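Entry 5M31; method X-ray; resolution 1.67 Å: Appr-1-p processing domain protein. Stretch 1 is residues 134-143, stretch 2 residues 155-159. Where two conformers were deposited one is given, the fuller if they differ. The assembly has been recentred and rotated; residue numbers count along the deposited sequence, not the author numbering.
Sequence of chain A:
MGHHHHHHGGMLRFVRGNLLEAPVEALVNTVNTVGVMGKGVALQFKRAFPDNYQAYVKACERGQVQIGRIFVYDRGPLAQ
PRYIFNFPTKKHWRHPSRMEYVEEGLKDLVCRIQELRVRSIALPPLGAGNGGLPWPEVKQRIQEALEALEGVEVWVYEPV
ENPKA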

# COMPACT_ATOMS: atom_id res chain seq x y z
N PRO A 134 15.14 -5.87 3.42
CA PRO A 134 15.83 -5.18 4.51
C PRO A 134 15.19 -3.83 4.82
O PRO A 134 15.12 -2.94 3.94
CB PRO A 134 17.27 -5.03 3.99
CG PRO A 134 17.15 -5.14 2.52
CD PRO A 134 15.98 -6.00 2.21
N TRP A 135 14.71 -3.68 6.04
CA TRP A 135 13.95 -2.50 6.42
C TRP A 135 14.72 -1.18 6.28
O TRP A 135 14.16 -0.23 5.73
CB TRP A 135 13.39 -2.67 7.81
CG TRP A 135 12.71 -1.49 8.41
CD1 TRP A 135 12.99 -0.89 9.60
CD2 TRP A 135 11.60 -0.76 7.84
NE1 TRP A 135 12.12 0.16 9.82
CE2 TRP A 135 11.25 0.25 8.77
CE3 TRP A 135 10.87 -0.88 6.66
CZ2 TRP A 135 10.20 1.16 8.53
CZ3 TRP A 135 9.85 0.04 6.41
CH2 TRP A 135 9.52 1.03 7.36
N PRO A 136 16.02 -1.15 6.64
CA PRO A 136 16.74 0.13 6.47
C PRO A 136 16.66 0.69 5.04
O PRO A 136 16.46 1.88 4.86
CB PRO A 136 18.19 -0.24 6.83
CG PRO A 136 18.06 -1.34 7.83
CD PRO A 136 16.77 -2.09 7.51
N GLU A 137 16.79 -0.19 4.06
CA GLU A 137 16.78 0.20 2.66
C GLU A 137 15.39 0.56 2.21
O GLU A 137 15.22 1.56 1.50
CB GLU A 137 17.33 -0.93 1.80
CG GLU A 137 18.83 -1.21 2.01
CD GLU A 137 19.76 -0.15 1.37
OE1 GLU A 137 19.28 0.74 0.60
OE2 GLU A 137 20.98 -0.23 1.63
N VAL A 138 14.39 -0.20 2.66
CA VAL A 138 12.99 0.13 2.32
C VAL A 138 12.61 1.46 2.96
O VAL A 138 11.99 2.32 2.30
CB VAL A 138 12.02 -1.00 2.72
CG1 VAL A 138 10.57 -0.57 2.57
CG2 VAL A 138 12.31 -2.26 1.87
N LYS A 139 12.94 1.62 4.26
CA LYS A 139 12.67 2.89 4.96
C LYS A 139 13.29 4.07 4.19
O LYS A 139 12.62 5.06 3.94
CB LYS A 139 13.19 2.85 6.41
CG LYS A 139 12.80 4.07 7.26
CD LYS A 139 13.29 3.92 8.71
CE LYS A 139 12.72 5.01 9.60
NZ LYS A 139 12.86 4.75 11.08
N GLN A 140 14.52 3.90 3.71
CA GLN A 140 15.22 4.95 2.97
C GLN A 140 14.47 5.32 1.69
O GLN A 140 14.27 6.51 1.39
CB GLN A 140 16.62 4.49 2.64
CG GLN A 140 17.54 5.59 2.11
CD GLN A 140 17.47 5.76 0.60
OE1 GLN A 140 17.50 6.88 0.08
NE2 GLN A 140 17.44 4.63 -0.12
N ARG A 141 14.03 4.31 0.96
CA ARG A 141 13.28 4.55 -0.27
C ARG A 141 11.93 5.19 -0.00
O ARG A 141 11.46 6.01 -0.80
CB ARG A 141 13.10 3.24 -1.03
CG ARG A 141 14.40 2.78 -1.65
CD ARG A 141 14.42 1.32 -1.94
NE ARG A 141 15.67 0.92 -2.62
CZ ARG A 141 16.87 0.91 -2.05
NH1 ARG A 141 17.05 1.36 -0.80
NH2 ARG A 141 17.92 0.48 -2.74
N ILE A 142 11.29 4.81 1.09
CA ILE A 142 10.02 5.45 1.47
C ILE A 142 10.27 6.93 1.76
O ILE A 142 9.55 7.80 1.26
CB ILE A 142 9.38 4.77 2.67
CG1 ILE A 142 8.91 3.36 2.30
CG2 ILE A 142 8.22 5.61 3.21
CD1 ILE A 142 8.46 2.52 3.49
N GLN A 143 11.33 7.21 2.50
CA GLN A 143 11.67 8.62 2.84
C GLN A 143 11.93 9.44 1.60
O GLN A 143 11.40 10.56 1.46
CB GLN A 143 12.92 8.67 3.75
CG GLN A 143 12.69 7.98 5.07
CD GLN A 143 13.95 7.81 5.92
OE1 GLN A 143 15.03 7.49 5.42
NE2 GLN A 143 13.80 7.98 7.23
N TRP A 155 1.93 7.96 7.41
CA TRP A 155 2.22 7.15 8.56
C TRP A 155 2.68 5.81 8.11
O TRP A 155 2.03 5.17 7.26
CB TRP A 155 1.00 7.00 9.41
CG TRP A 155 0.49 8.31 9.81
CD1 TRP A 155 -0.38 9.11 9.09
CD2 TRP A 155 0.97 9.09 10.88
NE1 TRP A 155 -0.54 10.30 9.74
CE2 TRP A 155 0.26 10.31 10.86
CE3 TRP A 155 1.89 8.86 11.92
CZ2 TRP A 155 0.47 11.28 11.82
CZ3 TRP A 155 2.03 9.78 12.86
CH2 TRP A 155 1.36 11.02 12.78
N VAL A 156 3.88 5.43 8.55
CA VAL A 156 4.44 4.16 8.16
C VAL A 156 4.52 3.30 9.36
O VAL A 156 5.07 3.70 10.39
CB VAL A 156 5.83 4.27 7.48
CG1 VAL A 156 6.26 2.92 6.94
CG2 VAL A 156 5.78 5.33 6.37
N TYR A 157 3.88 2.14 9.28
CA TYR A 157 3.88 1.20 10.36
C TYR A 157 5.12 0.31 10.27
O TYR A 157 5.39 -0.28 9.22
CB TYR A 157 2.56 0.43 10.35
CG TYR A 157 1.41 1.23 10.89
CD1 TYR A 157 0.92 2.38 10.22
CD2 TYR A 157 0.89 0.96 12.16
CE1 TYR A 157 -0.10 3.12 10.75
CE2 TYR A 157 -0.17 1.68 12.66
CZ TYR A 157 -0.60 2.81 12.02
OH TYR A 157 -1.58 3.57 12.58
N GLU A 158 5.87 0.24 11.38
CA GLU A 158 7.15 -0.43 11.42
C GLU A 158 6.92 -1.94 11.50
O GLU A 158 5.90 -2.36 11.99
CB GLU A 158 7.96 0.04 12.64
CG GLU A 158 8.52 1.46 12.51
CD GLU A 158 10.03 1.48 12.26
OE1 GLU A 158 10.55 2.57 12.00
OE2 GLU A 158 10.69 0.41 12.32
N PRO A 159 7.89 -2.75 10.97
CA PRO A 159 7.80 -4.25 11.08
C PRO A 159 7.63 -4.79 12.51
O PRO A 159 8.30 -4.29 13.41
CB PRO A 159 9.15 -4.74 10.52
CG PRO A 159 9.75 -3.59 9.80
CD PRO A 159 9.18 -2.32 10.41
O HOH W 1 13.18 2.25 12.16

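A helix lies against the end of a strand here, and the contact is built from one face of the helix: Trp135, Lys139 and Ile142, spaced four and three residues apart, all point their CA-to-CB bonds toward the other stretch. The backbones stay well separated, with CA atoms 7.9 Å apart at Trp135 and Pro159 and 8.8 Å apart at Ile142 and Val156, so side chains fill the gap and make every bond across it. As the helix advances from Trp135 to Ile142, its neighbours run back from Pro159 to Val156.

Pro134 stands at the N-cap position without touching stretch 2. Pro134 O accepts the backbone hydrogen bond from Val138 N at 3.1 Å, the first i to i+4 bond of the helix.

Trp135 does most of the work. With chi1 at t, its indole reaches across to three residues, each using a different part of it. Pro159 lies over one face: Pro159 CD sits 3.8 Å from the centroid of the Trp135 five-membered ring and only 13° off the normal, a CH-pi contact in which the slightly polarised C-H of a proline meets the electron-rich indole. Val156 meets the ring at its edge, CG1 to Trp135 CH2 at 3.8 Å, a plain apolar contact. The polar corner of the indole is served as well, since Trp135 NE1 donates to Glu158 OE2 at 2.9 Å; the N-H...O angle of 120° makes this a weak hydrogen bond despite its short length.

Pro136, Glu137 and Val138 turn through the helix without reaching the strand. Glu137 instead pairs along the helix with Arg141, whose NH1 forms a salt bridge to Glu137 OE1 at 2.7 Å and also donates to Glu137 O at 2.9 Å.

One turn beyond the tryptophan, Lys139 extends with all four chi angles at t and places NZ 3.3 Å from Glu158 OE1, a salt bridge of opposite charges. The CA-to-CB bond of Glu158 points sideways, but the end of its side chain comes nearer the helix, so one carboxylate answers both the indole and the ammonium. Water 1 ties this cluster together: it accepts from Lys139 NZ at 2.7 Å, donates to Glu158 OE1 at 2.7 Å, and accepts weakly from Trp135 NE1 at 3.3 Å.

Ile142 closes the contact in the buried interior, its CG2 4.0 Å from Val156 CG2. Val156 thus touches both Trp135 and Ile142. The rule to read is a division by depth: branched aliphatics meet where the contact is buried, while charge and water gather where it is partly exposed.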